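PDB 2WW2: alpha-1,2-mannosidase from Bacteroides thetaiotaomicron, which is a calcium-dependent glycoside hydrolase of family GH92 that cleaves alpha-mannosidic linkages with inversion of anomeric configuration. Local coordinates for residues A[303-306]-A[310-313]; A[545-550]-A[591-596]. All blocks are in the same frame, centred on the assembly; numbering follows the deposited sequence.

Interaction 1: residues A[303-306]-A[310-313]; sequences EFDS and PVYY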
ATOM      1  N   GLU A 303      13.698 -32.947 -37.347  1.00  9.99           N
ATOM      2  CA  GLU A 303      14.682 -33.991 -37.181  1.00 10.43           C
ATOM      3  C   GLU A 303      15.295 -34.236 -38.558  1.00 11.00           C
ATOM      4  O   GLU A 303      14.764 -33.777 -39.574  1.00 11.21           O
ATOM      5  CB  GLU A 303      13.985 -35.255 -36.631  1.00 10.79           C
ATOM      6  CG  GLU A 303      13.042 -34.922 -35.448  1.00 10.46           C
ATOM      7  CD  GLU A 303      12.454 -36.144 -34.747  1.00 11.07           C
ATOM      8  OE1 GLU A 303      13.156 -37.159 -34.600  1.00 11.67           O
ATOM      9  OE2 GLU A 303      11.289 -36.065 -34.310  1.00 10.49           O
ATOM     10  N   PHE A 304      16.420 -34.930 -38.603  1.00 10.77           N
ATOM     11  CA  PHE A 304      17.039 -35.209 -39.889  1.00 12.01           C
ATOM     12  C   PHE A 304      16.947 -36.684 -40.193  1.00 12.17           C
ATOM     13  O   PHE A 304      17.474 -37.509 -39.452  1.00 12.08           O
ATOM     14  CB  PHE A 304      18.482 -34.719 -39.913  1.00 11.52           C
ATOM     15  CG  PHE A 304      18.599 -33.226 -39.802  1.00 13.99           C
ATOM     16  CD1 PHE A 304      18.410 -32.425 -40.921  1.00 14.45           C
ATOM     17  CD2 PHE A 304      18.889 -32.626 -38.586  1.00 15.54           C
ATOM     18  CE1 PHE A 304      18.513 -31.049 -40.829  1.00 15.19           C
ATOM     19  CE2 PHE A 304      18.987 -31.249 -38.478  1.00 16.74           C
ATOM     20  CZ  PHE A 304      18.794 -30.457 -39.618  1.00 16.56           C
ATOM     21  N   ASP A 305      16.280 -37.000 -41.296  1.00 12.74           N
ATOM     22  CA  ASP A 305      16.002 -38.385 -41.652  1.00 13.93           C
ATOM     23  C   ASP A 305      17.254 -39.137 -42.126  1.00 14.30           C
ATOM     24  O   ASP A 305      18.359 -38.613 -42.034  1.00 13.96           O
ATOM     25  CB  ASP A 305      14.885 -38.437 -42.701  1.00 13.86           C
ATOM     26  CG  ASP A 305      15.322 -37.912 -44.069  1.00 14.98           C
ATOM     27  OD1 ASP A 305      16.521 -37.640 -44.300  1.00 15.76           O
ATOM     28  OD2 ASP A 305      14.435 -37.766 -44.926  1.00 15.16           O
ATOM     29  N   SER A 306      17.086 -40.361 -42.620  1.00 15.30           N
ATOM     30  CA  SER A 306      18.251 -41.173 -43.024  1.00 16.68           C
ATOM     31  C   SER A 306      19.040 -40.544 -44.170  1.00 17.02           C
ATOM     32  O   SER A 306      20.229 -40.809 -44.318  1.00 17.50           O
ATOM     33  CB  SER A 306      17.855 -42.609 -43.377  1.00 17.01           C
ATOM     34  OG  SER A 306      16.953 -42.629 -44.466  1.00 18.55           O
ATOM     35  N   PRO A 310      15.653 -32.492 -43.393  1.00 12.56           N
ATOM     36  CA  PRO A 310      14.823 -32.096 -42.248  1.00 12.24           C
ATOM     37  C   PRO A 310      13.388 -32.565 -42.431  1.00 11.87           C
ATOM     38  O   PRO A 310      12.786 -32.324 -43.480  1.00 11.96           O
ATOM     39  CB  PRO A 310      14.884 -30.559 -42.267  1.00 12.05           C
ATOM     40  CG  PRO A 310      15.170 -30.212 -43.738  1.00 12.43           C
ATOM     41  CD  PRO A 310      16.027 -31.353 -44.254  1.00 12.63           C
ATOM     42  N   VAL A 311      12.858 -33.251 -41.425  1.00 11.01           N
ATOM     43  CA  VAL A 311      11.472 -33.680 -41.427  1.00 10.39           C
ATOM     44  C   VAL A 311      10.910 -33.421 -40.031  1.00 10.15           C
ATOM     45  O   VAL A 311      11.667 -33.250 -39.063  1.00  9.93           O
ATOM     46  CB  VAL A 311      11.323 -35.188 -41.770  1.00 10.39           C
ATOM     47  CG1 VAL A 311      11.639 -35.442 -43.237  1.00  9.71           C
ATOM     48  CG2 VAL A 311      12.233 -36.047 -40.876  1.00  8.52           C
ATOM     49  N   TYR A 312       9.587 -33.365 -39.923  1.00  9.95           N
ATOM     50  CA  TYR A 312       8.983 -33.218 -38.613  1.00  8.74           C
ATOM     51  C   TYR A 312       7.647 -33.913 -38.532  1.00  8.79           C
ATOM     52  O   TYR A 312       6.899 -34.008 -39.517  1.00  7.60           O
ATOM     53  CB  TYR A 312       8.840 -31.730 -38.224  1.00  9.36           C
ATOM     54  CG  TYR A 312       7.946 -30.916 -39.155  1.00  8.58           C
ATOM     55  CD1 TYR A 312       6.583 -30.780 -38.893  1.00  8.24           C
ATOM     56  CD2 TYR A 312       8.464 -30.287 -40.286  1.00  7.96           C
ATOM     57  CE1 TYR A 312       5.756 -30.045 -39.745  1.00  7.97           C
ATOM     58  CE2 TYR A 312       7.636 -29.543 -41.160  1.00  8.83           C
ATOM     59  CZ  TYR A 312       6.282 -29.428 -40.872  1.00  8.07           C
ATOM     60  OH  TYR A 312       5.439 -28.703 -41.700  1.00  7.98           O
ATOM     61  N   TYR A 313       7.369 -34.417 -37.337  1.00  8.30           N
ATOM     62  CA  TYR A 313       6.028 -34.798 -36.939  1.00  8.82           C
ATOM     63  C   TYR A 313       5.253 -33.506 -36.711  1.00  8.58           C
ATOM     64  O   TYR A 313       5.673 -32.663 -35.917  1.00  8.10           O
ATOM     65  CB  TYR A 313       6.078 -35.577 -35.619  1.00  8.38           C
ATOM     66  CG  TYR A 313       4.705 -35.817 -34.990  1.00 10.37           C
ATOM     67  CD1 TYR A 313       3.862 -36.807 -35.481  1.00 10.05           C
ATOM     68  CD2 TYR A 313       4.276 -35.075 -33.887  1.00 10.20           C
ATOM     69  CE1 TYR A 313       2.615 -37.056 -34.898  1.00 11.08           C
ATOM     70  CE2 TYR A 313       3.023 -35.308 -33.300  1.00 11.04           C
ATOM     71  CZ  TYR A 313       2.199 -36.294 -33.812  1.00 11.59           C
ATOM     72  OH  TYR A 313       0.969 -36.540 -33.229  1.00  9.75           O
TER
HETATM   73  O   HOH W   1       9.474 -34.138 -35.294  1.00  8.78           O

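Interaction 2: residues A[545-550]-A[591-596]; sequences ARLDSM and IYLYDY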
ATOM      1  N   ALA A 545       5.106  13.545 -17.850  1.00 19.99           N
ATOM      2  CA  ALA A 545       4.729  13.596 -16.440  1.00 20.73           C
ATOM      3  C   ALA A 545       4.181  12.257 -15.980  1.00 20.95           C
ATOM      4  O   ALA A 545       4.454  11.811 -14.876  1.00 21.46           O
ATOM      5  CB  ALA A 545       3.696  14.689 -16.210  1.00 20.56           C
ATOM      6  N   ARG A 546       3.416  11.606 -16.839  1.00 21.41           N
ATOM      7  CA  ARG A 546       2.846  10.321 -16.491  1.00 21.60           C
ATOM      8  C   ARG A 546       3.880   9.207 -16.459  1.00 22.35           C
ATOM      9  O   ARG A 546       3.784   8.290 -15.638  1.00 22.12           O
ATOM     10  CB  ARG A 546       1.683  10.008 -17.411  1.00 21.38           C
ATOM     11  CG  ARG A 546       0.596  11.039 -17.227  1.00 21.25           C
ATOM     12  CD  ARG A 546      -0.578  10.793 -18.127  1.00 20.77           C
ATOM     13  NE  ARG A 546      -1.194   9.489 -17.892  1.00 20.61           N
ATOM     14  CZ  ARG A 546      -2.394   9.164 -18.360  1.00 20.49           C
ATOM     15  NH1 ARG A 546      -3.088  10.052 -19.063  1.00 19.37           N
ATOM     16  NH2 ARG A 546      -2.900   7.959 -18.126  1.00 21.04           N
ATOM     17  N   LEU A 547       4.882   9.300 -17.331  1.00 22.19           N
ATOM     18  CA  LEU A 547       5.994   8.366 -17.291  1.00 22.78           C
ATOM     19  C   LEU A 547       6.758   8.594 -15.998  1.00 23.65           C
ATOM     20  O   LEU A 547       7.128   7.640 -15.297  1.00 23.66           O
ATOM     21  CB  LEU A 547       6.929   8.575 -18.480  1.00 21.84           C
ATOM     22  CG  LEU A 547       6.444   8.038 -19.822  1.00 20.58           C
ATOM     23  CD1 LEU A 547       7.392   8.529 -20.905  1.00 17.28           C
ATOM     24  CD2 LEU A 547       6.389   6.510 -19.798  1.00 17.92           C
ATOM     25  N   ASP A 548       6.987   9.864 -15.685  1.00 24.29           N
ATOM     26  CA  ASP A 548       7.669  10.222 -14.454  1.00 25.66           C
ATOM     27  C   ASP A 548       6.916   9.671 -13.233  1.00 26.61           C
ATOM     28  O   ASP A 548       7.541   9.243 -12.267  1.00 26.79           O
ATOM     29  CB  ASP A 548       7.844  11.739 -14.338  1.00 25.91           C
ATOM     30  CG  ASP A 548       8.905  12.294 -15.284  1.00 26.17           C
ATOM     31  OD1 ASP A 548       9.667  11.509 -15.898  1.00 24.99           O
ATOM     32  OD2 ASP A 548       8.981  13.531 -15.398  1.00 25.25           O
ATOM     33  N   SER A 549       5.585   9.660 -13.289  1.00 27.91           N
ATOM     34  CA  SER A 549       4.779   9.142 -12.174  1.00 29.14           C
ATOM     35  C   SER A 549       4.845   7.615 -12.064  1.00 30.30           C
ATOM     36  O   SER A 549       4.271   7.014 -11.145  1.00 30.40           O
ATOM     37  CB  SER A 549       3.325   9.614 -12.278  1.00 29.27           C
ATOM     38  OG  SER A 549       2.604   8.879 -13.256  1.00 29.58           O
ATOM     39  N   MET A 550       5.546   6.981 -12.996  1.00 31.10           N
ATOM     40  CA  MET A 550       5.770   5.548 -12.903  1.00 32.33           C
ATOM     41  C   MET A 550       7.128   5.237 -12.309  1.00 32.53           C
ATOM     42  O   MET A 550       7.259   4.289 -11.542  1.00 32.84           O
ATOM     43  CB  MET A 550       5.656   4.880 -14.269  1.00 32.48           C
ATOM     44  CG  MET A 550       4.254   4.475 -14.653  1.00 35.37           C
ATOM     45  SD  MET A 550       4.317   3.315 -16.033  1.00 42.44           S
ATOM     46  CE  MET A 550       2.761   2.445 -15.850  1.00 40.41           C
ATOM     47  N   ILE A 591       9.852   2.586 -20.612  1.00 10.79           N
ATOM     48  CA  ILE A 591      11.012   3.412 -20.279  1.00 11.66           C
ATOM     49  C   ILE A 591      11.620   4.086 -21.509  1.00 11.34           C
ATOM     50  O   ILE A 591      12.200   5.170 -21.404  1.00 11.93           O
ATOM     51  CB  ILE A 591      12.109   2.622 -19.545  1.00 12.04           C
ATOM     52  CG1 ILE A 591      11.675   2.391 -18.110  1.00 14.23           C
ATOM     53  CG2 ILE A 591      13.399   3.433 -19.519  1.00 14.30           C
ATOM     54  CD1 ILE A 591      12.738   1.666 -17.252  1.00 15.02           C
ATOM     55  N   TYR A 592      11.454   3.468 -22.678  1.00 10.52           N
ATOM     56  CA  TYR A 592      12.047   4.012 -23.900  1.00 10.03           C
ATOM     57  C   TYR A 592      11.199   5.115 -24.509  1.00 10.31           C
ATOM     58  O   TYR A 592      11.628   5.743 -25.478  1.00 10.64           O
ATOM     59  CB  TYR A 592      12.277   2.910 -24.946  1.00  9.11           C
ATOM     60  CG  TYR A 592      13.440   1.998 -24.589  1.00  8.92           C
ATOM     61  CD1 TYR A 592      14.745   2.329 -24.961  1.00  8.27           C
ATOM     62  CD2 TYR A 592      13.235   0.836 -23.854  1.00  9.63           C
ATOM     63  CE1 TYR A 592      15.821   1.518 -24.624  1.00  8.66           C
ATOM     64  CE2 TYR A 592      14.310   0.012 -23.493  1.00  8.36           C
ATOM     65  CZ  TYR A 592      15.602   0.373 -23.883  1.00  9.87           C
ATOM     66  OH  TYR A 592      16.674  -0.435 -23.554  1.00  9.47           O
ATOM     67  N   LEU A 593      10.011   5.358 -23.964  1.00 10.06           N
ATOM     68  CA  LEU A 593       9.092   6.324 -24.595  1.00 10.86           C
ATOM     69  C   LEU A 593       9.606   7.765 -24.497  1.00 11.12           C
ATOM     70  O   LEU A 593       9.237   8.611 -25.300  1.00 11.40           O
ATOM     71  CB  LEU A 593       7.669   6.192 -24.036  1.00 10.93           C
ATOM     72  CG  LEU A 593       6.917   4.920 -24.459  1.00 12.22           C
ATOM     73  CD1 LEU A 593       5.583   4.766 -23.693  1.00 11.92           C
ATOM     74  CD2 LEU A 593       6.660   4.937 -25.941  1.00 12.39           C
ATOM     75  N   TYR A 594      10.461   8.054 -23.522  1.00 11.50           N
ATOM     76  CA  TYR A 594      11.044   9.396 -23.455  1.00 11.61           C
ATOM     77  C   TYR A 594      11.810   9.749 -24.735  1.00 11.63           C
ATOM     78  O   TYR A 594      11.965  10.926 -25.032  1.00 12.22           O
ATOM     79  CB  TYR A 594      11.979   9.553 -22.281  1.00 11.54           C
ATOM     80  CG  TYR A 594      11.359   9.422 -20.894  1.00 12.55           C
ATOM     81  CD1 TYR A 594      10.657  10.481 -20.313  1.00 13.52           C
ATOM     82  CD2 TYR A 594      11.550   8.274 -20.141  1.00 12.85           C
ATOM     83  CE1 TYR A 594      10.142  10.381 -19.024  1.00 12.68           C
ATOM     84  CE2 TYR A 594      11.023   8.152 -18.848  1.00 13.87           C
ATOM     85  CZ  TYR A 594      10.324   9.205 -18.301  1.00 15.68           C
ATOM     86  OH  TYR A 594       9.821   9.086 -17.021  1.00 15.26           O
ATOM     87  N   ASP A 595      12.283   8.738 -25.468  1.00 10.98           N
ATOM     88  CA  ASP A 595      13.010   8.932 -26.743  1.00 10.50           C
ATOM     89  C   ASP A 595      12.140   9.550 -27.824  1.00 10.84           C
ATOM     90  O   ASP A 595      12.656  10.098 -28.806  1.00 10.36           O
ATOM     91  CB  ASP A 595      13.508   7.597 -27.310  1.00 10.15           C
ATOM     92  CG  ASP A 595      14.810   7.099 -26.674  1.00 10.46           C
ATOM     93  OD1 ASP A 595      15.503   7.857 -25.971  1.00 10.02           O
ATOM     94  OD2 ASP A 595      15.166   5.919 -26.924  1.00 10.19           O
ATOM     95  N   TYR A 596      10.822   9.421 -27.668  1.00 11.08           N
ATOM     96  CA  TYR A 596       9.851   9.835 -28.686  1.00 10.74           C
ATOM     97  C   TYR A 596       9.279  11.226 -28.421  1.00 10.82           C
ATOM     98  O   TYR A 596       8.603  11.813 -29.277  1.00  9.75           O
ATOM     99  CB  TYR A 596       8.687   8.818 -28.752  1.00 11.07           C
ATOM    100  CG  TYR A 596       9.116   7.439 -29.217  1.00 10.78           C
ATOM    101  CD1 TYR A 596       8.751   6.963 -30.480  1.00  8.97           C
ATOM    102  CD2 TYR A 596       9.894   6.626 -28.402  1.00  8.09           C
ATOM    103  CE1 TYR A 596       9.158   5.706 -30.919  1.00  9.26           C
ATOM    104  CE2 TYR A 596      10.313   5.369 -28.828  1.00 10.24           C
ATOM    105  CZ  TYR A 596       9.938   4.917 -30.091  1.00  9.42           C
ATOM    106  OH  TYR A 596      10.370   3.680 -30.505  1.00 11.98           O
TER

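Interaction 1: residues A[303-306]-A[310-313]
E303 and V311 pair across an antiparallel beta hairpin in the family 92 catalytic region, where strand 299-304 turns back through the five-residue loop 305-309 into strand 310-313. The evidence for the pairing is reciprocal: E303 N donates to V311 O and V311 N to E303 O, each at 2.7 Å, with N-H...O angles of 152° and 165°. This makes E303 and V311 the hydrogen-bonded pair. F304 and P310 form the adjoining non-hydrogen-bonded pair, where P310 owes no amide hydrogen to strand 299-304, while its backbone bonds to G323 on the other side. The CA of P310 nevertheless approaches E303 O at 3.2 Å as a CA-H...O contact, which adds a weaker interaction to the carbonyl already bonded by V311.

F304 and P310 share one face of the hairpin. With F304 CG lying beside its own backbone N (chi1 -65°), the ring meets the proline obliquely, CE1 standing 3.9 Å from P310 CB. On the other face are E303 and V311, and CG2 of V311 also meets CB of D305 at 4.0 Å, the two side chains crossing at about a right angle. The extended E303 chain carries OE2 to a water 2.8 Å away, which in turn accepts from Y313 N at 2.9 Å and so bridges the strands beyond the direct pairs. D305 OD1 accepts from N309 N within the turn.

The E303 carboxylate is also bonded by S236, F237 and N246, while Q242 and R249 of helix 240-250 bind F304 O. Strand 320-322 flanks strand 310-313, and strand 326-330 lies beyond strand 299-304.

Interaction 2: residues A[545-550]-A[591-596]
Y594 and L547 meet because both side chains swing back beside their own backbone N: chi1 of -64° sends the tyrosine ring toward helix 540-551, and a similar chi1 with an extended chi2 carries a leucine methyl above that ring. The result is a CH-pi contact, L547 CD1 lying 3.8 Å from the centroid of the Y594 ring and only 10° off its normal. The two side chains run in opposite directions, which brings L547 CB to 3.5 Å from Y594 CZ. The same CD1 also packs on L593 CB at 3.9 Å, so that one methyl meets both L593 and the Y594 ring. Within the family 92 catalytic region, this packs helix 540-551 on the loop, with its short 3-10 turn at 594-595, that leads to helix 600-613.

Beyond the methyl, Y594 OH donates to D548 OD1 at 2.7 Å. It meets the oxygen on its anti side, 18° out of the carboxylate plane, with the carboxylate and ring planes moderately inclined. D548 OD2 makes a salt bridge to K602 of helix 600-613, and A22 of a second subunit packs on D548.

Chemically, the phenol hydroxyl and the lysine engage different oxygens of one carboxylate, which would probably stabilise its negative charge, while the leucine methyl lies against one face of the ring whose hydroxyl the aspartate holds.

Overall arrangement
Following the chain from the N terminus, interaction 1 comes first and closes a short local hairpin, with three residues between 303-306 and 310-313. Interaction 2 opens much later and closes a far longer excursion: 40 residues, including helix 565-577, separate 545-550 from 591-596. The two are therefore in series, neither nested nor crossed. Their centres are 48 Å apart and their nearest atoms about 34 Å, on opposite sides of the chain's centre. Both belong to the family 92 catalytic region, yet they tie different parts of it: interaction 1 joins adjacent strands of a small antiparallel sheet, whereas interaction 2 joins helix 540-551 to the segment preceding helix 600-613.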